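Local coordinates for protein acyl-homoserine-lactone synthase (Mesorhizobium sp. ORS 3359, PDB 6WNS) that synthesises acyl-homoserine lactone quorum-sensing signals, probably by joining an acyl group carried on coenzyme A to S-adenosylmethionine, at residues L6-W9 against E10-K13; E20-F23 against R24-D28. All blocks are in the same frame, centred on the assembly; numbering follows the deposited sequence.

Interaction 1 of 2, residues L6-W9 against E10-K13; sequences LVTW and ENRK
Asn-11 reaches back to the backbone of Leu-6 and Thr-8 and binds it at two points, next to a type I beta turn from Trp-9 to Arg-12 that follows strand 4-7. Its OD1 accepts the N-H of Thr-8 at 2.7 Å in an almost straight bond (176°), while ND2 donates to Leu-6 O at 3.0 Å, the acceptor lying in the plane of the amide. With CG set between the backbone N and the carbonyl carbon (chi1 65°), the amide turns back over the chain, and the two bonds fix its rotation. Thr-8 OG1 adds weak bonds, accepting from Glu-10 N and donating to Asn-11 OD1.

Arg-12 folds back on the first residue of the turn. NH1 donates to Trp-9 O at 3.0 Å, with that oxygen in the guanidinium plane, and the same plane lies flat on the indole, 6° from parallel, in a cation-pi stack with CZ 3.7 Å from the centroid of the six-membered ring. Replacing Arg-12 by alanine removes both the stack and the NH1 donor, and would probably leave Trp-9 O without this bond and the indole freer to turn. Inward, Val-7 packs against Leu-19 and Tyr-57, its CG1 3.7 Å from Asn-11 OD1. Beneath the indole, the Arg-12 chain runs extended, and its CD makes a CH-pi contact 3.6 Å from the six-membered ring centroid.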
ATOM      1  N   LEU A   6      -3.719  -4.999 -10.924  1.00 62.21           N
ATOM      2  CA  LEU A   6      -2.294  -5.157 -10.587  1.00 62.16           C
ATOM      3  C   LEU A   6      -1.501  -4.604 -11.759  1.00 59.91           C
ATOM      4  O   LEU A   6      -1.530  -5.234 -12.850  1.00 57.79           O
ATOM      5  CB  LEU A   6      -1.954  -6.626 -10.382  1.00 65.65           C
ATOM      6  CG  LEU A   6      -0.460  -6.867 -10.285  1.00 61.29           C
ATOM      7  CD1 LEU A   6       0.141  -6.043  -9.123  1.00 59.15           C
ATOM      8  CD2 LEU A   6      -0.203  -8.341 -10.147  1.00 65.07           C
ATOM      9  N   VAL A   7      -0.860  -3.460 -11.544  1.00 56.32           N
ATOM     10  CA  VAL A   7      -0.002  -2.835 -12.596  1.00 54.48           C
ATOM     11  C   VAL A   7       1.454  -3.053 -12.252  1.00 48.66           C
ATOM     12  O   VAL A   7       1.894  -2.730 -11.110  1.00 46.94           O
ATOM     13  CB  VAL A   7      -0.320  -1.352 -12.794  1.00 53.01           C
ATOM     14  CG1 VAL A   7       0.347  -0.858 -14.035  1.00 51.38           C
ATOM     15  CG2 VAL A   7      -1.839  -1.162 -12.912  1.00 56.42           C
ATOM     16  N   THR A   8       2.168  -3.610 -13.218  1.00 50.40           N
ATOM     17  CA  THR A   8       3.582  -3.983 -13.062  1.00 50.47           C
ATOM     18  C   THR A   8       4.388  -3.408 -14.207  1.00 49.85           C
ATOM     19  O   THR A   8       3.827  -2.881 -15.165  1.00 49.31           O
ATOM     20  CB  THR A   8       3.766  -5.500 -13.066  1.00 54.02           C
ATOM     21  OG1 THR A   8       3.530  -6.018 -14.388  1.00 54.66           O
ATOM     22  CG2 THR A   8       2.849  -6.092 -12.027  1.00 58.42           C
ATOM     23  N   TRP A   9       5.693  -3.611 -14.164  1.00 50.76           N
ATOM     24  CA  TRP A   9       6.523  -3.278 -15.326  1.00 48.40           C
ATOM     25  C   TRP A   9       5.971  -3.973 -16.555  1.00 50.55           C
ATOM     26  O   TRP A   9       5.979  -3.371 -17.614  1.00 50.87           O
ATOM     27  CB  TRP A   9       7.972  -3.714 -15.076  1.00 51.68           C
ATOM     28  CG  TRP A   9       8.915  -3.197 -16.108  1.00 50.34           C
ATOM     29  CD1 TRP A   9       9.603  -3.882 -17.067  1.00 53.61           C
ATOM     30  CD2 TRP A   9       9.255  -1.815 -16.282  1.00 49.58           C
ATOM     31  NE1 TRP A   9      10.366  -3.013 -17.801  1.00 51.43           N
ATOM     32  CE2 TRP A   9      10.182  -1.747 -17.344  1.00 53.24           C
ATOM     33  CE3 TRP A   9       8.816  -0.642 -15.664  1.00 47.12           C
ATOM     34  CZ2 TRP A   9      10.729  -0.536 -17.772  1.00 52.51           C
ATOM     35  CZ3 TRP A   9       9.417   0.533 -16.059  1.00 46.92           C
ATOM     36  CH2 TRP A   9      10.313   0.582 -17.111  1.00 45.99           C
ATOM     37  N   GLU A  10       5.523  -5.231 -16.460  1.00 57.45           N
ATOM     38  CA  GLU A  10       5.203  -6.017 -17.655  1.00 55.60           C
ATOM     39  C   GLU A  10       3.991  -5.417 -18.363  1.00 56.62           C
ATOM     40  O   GLU A  10       3.937  -5.522 -19.578  1.00 57.45           O
ATOM     41  CB  GLU A  10       4.914  -7.477 -17.302  1.00 62.11           C
ATOM     42  CG  GLU A  10       6.134  -8.276 -16.947  1.00 66.49           C
ATOM     43  CD  GLU A  10       5.834  -9.769 -16.907  1.00 71.73           C
ATOM     44  OE1 GLU A  10       6.483 -10.537 -17.630  1.00 78.03           O
ATOM     45  OE2 GLU A  10       4.895 -10.155 -16.187  1.00 77.18           O
ATOM     46  N   ASN A  11       2.977  -4.931 -17.644  1.00 58.53           N
ATOM     47  CA  ASN A  11       1.716  -4.462 -18.297  1.00 60.62           C
ATOM     48  C   ASN A  11       1.610  -2.921 -18.224  1.00 56.62           C
ATOM     49  O   ASN A  11       0.490  -2.365 -18.435  1.00 52.42           O
ATOM     50  CB  ASN A  11       0.481  -5.191 -17.729  1.00 60.95           C
ATOM     51  CG  ASN A  11       0.236  -4.872 -16.274  1.00 58.72           C
ATOM     52  OD1 ASN A  11       1.033  -4.172 -15.621  1.00 56.05           O
ATOM     53  ND2 ASN A  11      -0.881  -5.363 -15.764  1.00 58.97           N
ATOM     54  N   ARG A  12       2.708  -2.220 -17.959  1.00 50.69           N
ATOM     55  CA  ARG A  12       2.672  -0.743 -17.776  1.00 47.88           C
ATOM     56  C   ARG A  12       2.156  -0.028 -19.051  1.00 49.61           C
ATOM     57  O   ARG A  12       1.530   1.062 -18.936  1.00 52.06           O
ATOM     58  CB  ARG A  12       4.057  -0.227 -17.341  1.00 44.71           C
ATOM     59  CG  ARG A  12       5.045  -0.181 -18.472  1.00 45.26           C
ATOM     60  CD  ARG A  12       6.490   0.108 -18.021  1.00 45.72           C
ATOM     61  NE  ARG A  12       7.367   0.369 -19.137  1.00 45.70           N
ATOM     62  CZ  ARG A  12       7.911  -0.594 -19.868  1.00 55.29           C
ATOM     63  NH1 ARG A  12       7.630  -1.870 -19.591  1.00 57.59           N
ATOM     64  NH2 ARG A  12       8.698  -0.320 -20.899  1.00 54.28           N
ATOM     65  N   LYS A  13       2.366  -0.580 -20.233  1.00 50.43           N
ATOM     66  CA  LYS A  13       1.944   0.107 -21.477  1.00 53.45           C
ATOM     67  C   LYS A  13       0.431  -0.026 -21.674  1.00 58.05           C
ATOM     68  O   LYS A  13      -0.177   0.979 -21.998  1.00 58.05           O
ATOM     69  CB  LYS A  13       2.694  -0.441 -22.675  1.00 58.24           C
ATOM     70  CG  LYS A  13       4.152   0.000 -22.653  1.00 53.06           C
ATOM     71  CD  LYS A  13       4.795  -0.251 -23.956  1.00 57.91           C
ATOM     72  CE  LYS A  13       6.164   0.373 -24.082  1.00 63.27           C
ATOM     73  NZ  LYS A  13       6.428   0.403 -25.540  1.00 70.23           N
TER

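Interaction 2 of 2, residues E20-F23 against R24-D28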
ATOM      1  N   GLU A  20      -0.508   7.413 -15.712  1.00 45.34           N
ATOM      2  CA  GLU A  20      -0.390   8.884 -15.884  1.00 46.73           C
ATOM      3  C   GLU A  20      -1.367   9.553 -14.922  1.00 47.86           C
ATOM      4  O   GLU A  20      -0.896  10.394 -14.173  1.00 44.51           O
ATOM      5  CB  GLU A  20      -0.530   9.259 -17.367  1.00 51.58           C
ATOM      6  CG  GLU A  20       0.803   9.051 -18.021  1.00 63.31           C
ATOM      7  CD  GLU A  20       0.876   8.897 -19.515  1.00 71.39           C
ATOM      8  OE1 GLU A  20      -0.131   9.197 -20.179  1.00 74.57           O
ATOM      9  OE2 GLU A  20       1.973   8.506 -19.983  1.00 73.98           O
ATOM     10  N   ARG A  21      -2.627   9.065 -14.826  1.00 49.05           N
ATOM     11  CA  ARG A  21      -3.602   9.627 -13.858  1.00 51.29           C
ATOM     12  C   ARG A  21      -3.120   9.343 -12.437  1.00 47.75           C
ATOM     13  O   ARG A  21      -3.248  10.206 -11.597  1.00 45.09           O
ATOM     14  CB  ARG A  21      -5.010   9.082 -14.132  1.00 59.14           C
ATOM     15  CG  ARG A  21      -5.595   9.635 -15.430  1.00 64.06           C
ATOM     16  CD  ARG A  21      -7.090   9.451 -15.555  1.00 74.27           C
ATOM     17  NE  ARG A  21      -7.528   8.091 -15.280  1.00 80.32           N
ATOM     18  CZ  ARG A  21      -7.574   7.109 -16.179  1.00 83.72           C
ATOM     19  NH1 ARG A  21      -7.187   7.326 -17.434  1.00 76.88           N
ATOM     20  NH2 ARG A  21      -8.027   5.921 -15.792  1.00 85.48           N
ATOM     21  N   TYR A  22      -2.582   8.145 -12.195  1.00 47.44           N
ATOM     22  CA  TYR A  22      -2.130   7.721 -10.860  1.00 44.68           C
ATOM     23  C   TYR A  22      -1.030   8.709 -10.374  1.00 39.62           C
ATOM     24  O   TYR A  22      -1.109   9.167  -9.222  1.00 40.58           O
ATOM     25  CB  TYR A  22      -1.619   6.274 -10.950  1.00 46.90           C
ATOM     26  CG  TYR A  22      -0.850   5.839  -9.739  1.00 42.78           C
ATOM     27  CD1 TYR A  22      -1.498   5.662  -8.521  1.00 42.74           C
ATOM     28  CD2 TYR A  22       0.532   5.639  -9.772  1.00 42.01           C
ATOM     29  CE1 TYR A  22      -0.800   5.368  -7.365  1.00 41.69           C
ATOM     30  CE2 TYR A  22       1.223   5.244  -8.624  1.00 40.82           C
ATOM     31  CZ  TYR A  22       0.551   5.037  -7.432  1.00 42.63           C
ATOM     32  OH  TYR A  22       1.261   4.690  -6.321  1.00 39.44           O
ATOM     33  N   PHE A  23      -0.029   9.023 -11.203  1.00 37.67           N
ATOM     34  CA  PHE A  23       1.067   9.935 -10.785  1.00 36.68           C
ATOM     35  C   PHE A  23       0.559  11.382 -10.589  1.00 41.46           C
ATOM     36  O   PHE A  23       1.071  12.152  -9.755  1.00 36.91           O
ATOM     37  CB  PHE A  23       2.239   9.826 -11.724  1.00 36.80           C
ATOM     38  CG  PHE A  23       3.005   8.562 -11.439  1.00 36.73           C
ATOM     39  CD1 PHE A  23       3.003   7.511 -12.344  1.00 37.05           C
ATOM     40  CD2 PHE A  23       3.732   8.427 -10.276  1.00 41.48           C
ATOM     41  CE1 PHE A  23       3.688   6.320 -12.079  1.00 40.22           C
ATOM     42  CE2 PHE A  23       4.428   7.257 -10.017  1.00 39.42           C
ATOM     43  CZ  PHE A  23       4.382   6.191 -10.898  1.00 38.34           C
ATOM     44  N   ARG A  24      -0.486  11.759 -11.296  1.00 41.48           N
ATOM     45  CA  ARG A  24      -1.138  13.094 -11.129  1.00 42.51           C
ATOM     46  C   ARG A  24      -1.882  13.106  -9.810  1.00 41.79           C
ATOM     47  O   ARG A  24      -1.841  14.125  -9.110  1.00 43.10           O
ATOM     48  CB  ARG A  24      -2.076  13.387 -12.316  1.00 48.29           C
ATOM     49  CG  ARG A  24      -1.326  13.537 -13.637  1.00 51.91           C
ATOM     50  CD  ARG A  24      -2.044  14.370 -14.724  1.00 62.18           C
ATOM     51  NE  ARG A  24      -1.812  13.977 -16.118  1.00 70.13           N
ATOM     52  CZ  ARG A  24      -0.712  13.411 -16.665  1.00 86.40           C
ATOM     53  NH1 ARG A  24       0.355  13.112 -15.928  1.00 96.74           N
ATOM     54  NH2 ARG A  24      -0.699  13.109 -17.967  1.00 90.36           N
ATOM     55  N   ILE A  25      -2.602  12.021  -9.507  1.00 43.88           N
ATOM     56  CA  ILE A  25      -3.322  11.843  -8.234  1.00 44.36           C
ATOM     57  C   ILE A  25      -2.352  11.951  -7.056  1.00 44.52           C
ATOM     58  O   ILE A  25      -2.673  12.609  -6.028  1.00 45.41           O
ATOM     59  CB  ILE A  25      -4.122  10.537  -8.272  1.00 48.99           C
ATOM     60  CG1 ILE A  25      -5.335  10.698  -9.187  1.00 51.63           C
ATOM     61  CG2 ILE A  25      -4.522  10.146  -6.882  1.00 52.01           C
ATOM     62  CD1 ILE A  25      -6.106   9.397  -9.424  1.00 57.00           C
ATOM     63  N   ARG A  26      -1.195  11.335  -7.160  1.00 41.50           N
ATOM     64  CA  ARG A  26      -0.158  11.453  -6.087  1.00 42.41           C
ATOM     65  C   ARG A  26       0.269  12.898  -5.876  1.00 37.57           C
ATOM     66  O   ARG A  26       0.533  13.337  -4.705  1.00 38.55           O
ATOM     67  CB  ARG A  26       0.992  10.516  -6.476  1.00 41.02           C
ATOM     68  CG  ARG A  26       0.558   9.099  -6.134  1.00 45.11           C
ATOM     69  CD  ARG A  26       1.565   8.062  -6.398  1.00 42.50           C
ATOM     70  NE  ARG A  26       2.847   8.388  -5.764  1.00 41.56           N
ATOM     71  CZ  ARG A  26       3.918   7.629  -5.940  1.00 37.09           C
ATOM     72  NH1 ARG A  26       3.784   6.424  -6.442  1.00 37.60           N
ATOM     73  NH2 ARG A  26       5.101   8.071  -5.594  1.00 35.66           N
ATOM     74  N   TYR A  27       0.297  13.688  -6.936  1.00 40.87           N
ATOM     75  CA  TYR A  27       0.534  15.142  -6.796  1.00 40.98           C
ATOM     76  C   TYR A  27      -0.603  15.752  -5.971  1.00 44.78           C
ATOM     77  O   TYR A  27      -0.309  16.426  -4.978  1.00 46.38           O
ATOM     78  CB  TYR A  27       0.668  15.821  -8.151  1.00 43.90           C
ATOM     79  CG  TYR A  27       0.452  17.284  -8.068  1.00 46.16           C
ATOM     80  CD1 TYR A  27       1.510  18.088  -7.706  1.00 49.52           C
ATOM     81  CD2 TYR A  27      -0.793  17.871  -8.275  1.00 54.21           C
ATOM     82  CE1 TYR A  27       1.376  19.449  -7.610  1.00 51.82           C
ATOM     83  CE2 TYR A  27      -0.950  19.249  -8.188  1.00 53.80           C
ATOM     84  CZ  TYR A  27       0.139  20.030  -7.827  1.00 58.82           C
ATOM     85  OH  TYR A  27       0.100  21.389  -7.721  1.00 62.09           O
ATOM     86  N   ASP A  28      -1.848  15.424  -6.293  1.00 44.16           N
ATOM     87  CA  ASP A  28      -3.021  16.001  -5.562  1.00 48.58           C
ATOM     88  C   ASP A  28      -2.951  15.626  -4.078  1.00 47.29           C
ATOM     89  O   ASP A  28      -3.229  16.488  -3.212  1.00 52.27           O
ATOM     90  CB  ASP A  28      -4.331  15.557  -6.178  1.00 51.66           C
ATOM     91  CG  ASP A  28      -4.538  16.010  -7.615  1.00 55.19           C
ATOM     92  OD1 ASP A  28      -4.051  17.069  -7.987  1.00 55.50           O
ATOM     93  OD2 ASP A  28      -5.156  15.255  -8.367  1.00 65.48           O
TER
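Tyr-22 and Arg-26 meet one turn apart on helix 16-31 because their torsions converge: the tyrosine CG is anti to its backbone N (chi1 167°), sending the ring along the helix, and the arginine bends at chi3 (53°) to bring its head round to the phenol. The same i to i+4 pair is joined by the backbone bond from Arg-26 N to Tyr-22 O. Arg-26 NH1 donates to Tyr-22 OH at 3.1 Å, the oxygen tilted 20° from the guanidinium plane, and Arg-26 CD rests over the ring face, 3.4 Å from Tyr-22 CZ. Ring and guanidinium stand nearly perpendicular.

Phe-23 CE2 lies over one face of the Arg-26 guanidinium, and Tyr-22 CD2 sits over the centre of the phenyl. Salt bridges from Arg-26 NH2 to Asp-51 and from NE to Glu-46 hold the buried guanidinium, with the two aromatic rings packed against it; Arg-105 lies close by. Toward the exposed side, Arg-24 folds back over the preceding turn. Its guanidinium passes above the Glu-20 carbonyl; the Glu-20 carboxylate is near but not salt-bridged, OE1 lying 4.5 Å from Arg-24 NH2 and well out of the guanidinium plane.

Overall arrangement
Interaction 1 closes before interaction 2 opens: residues 6-13 leave edge strand 4-7 by a turn, and residues 20-28 lie on helix 16-31, which follows. Their centres are about 16 Å apart and their nearest atoms about 7 Å, so they do not touch. Both nevertheless face strand 56-60, the neighbour of 4-7 in the mixed seven-stranded sheet, where Tyr-57 meets Val-7 as well as Tyr-22 and Phe-23. Leu-19, just ahead of interaction 2, packs on Val-7 and Arg-12. Together they show the N-terminal part of this acetyltransferase-like fold changing from sheet edge to covering helix, with a surface turn followed by a partly buried helical contact.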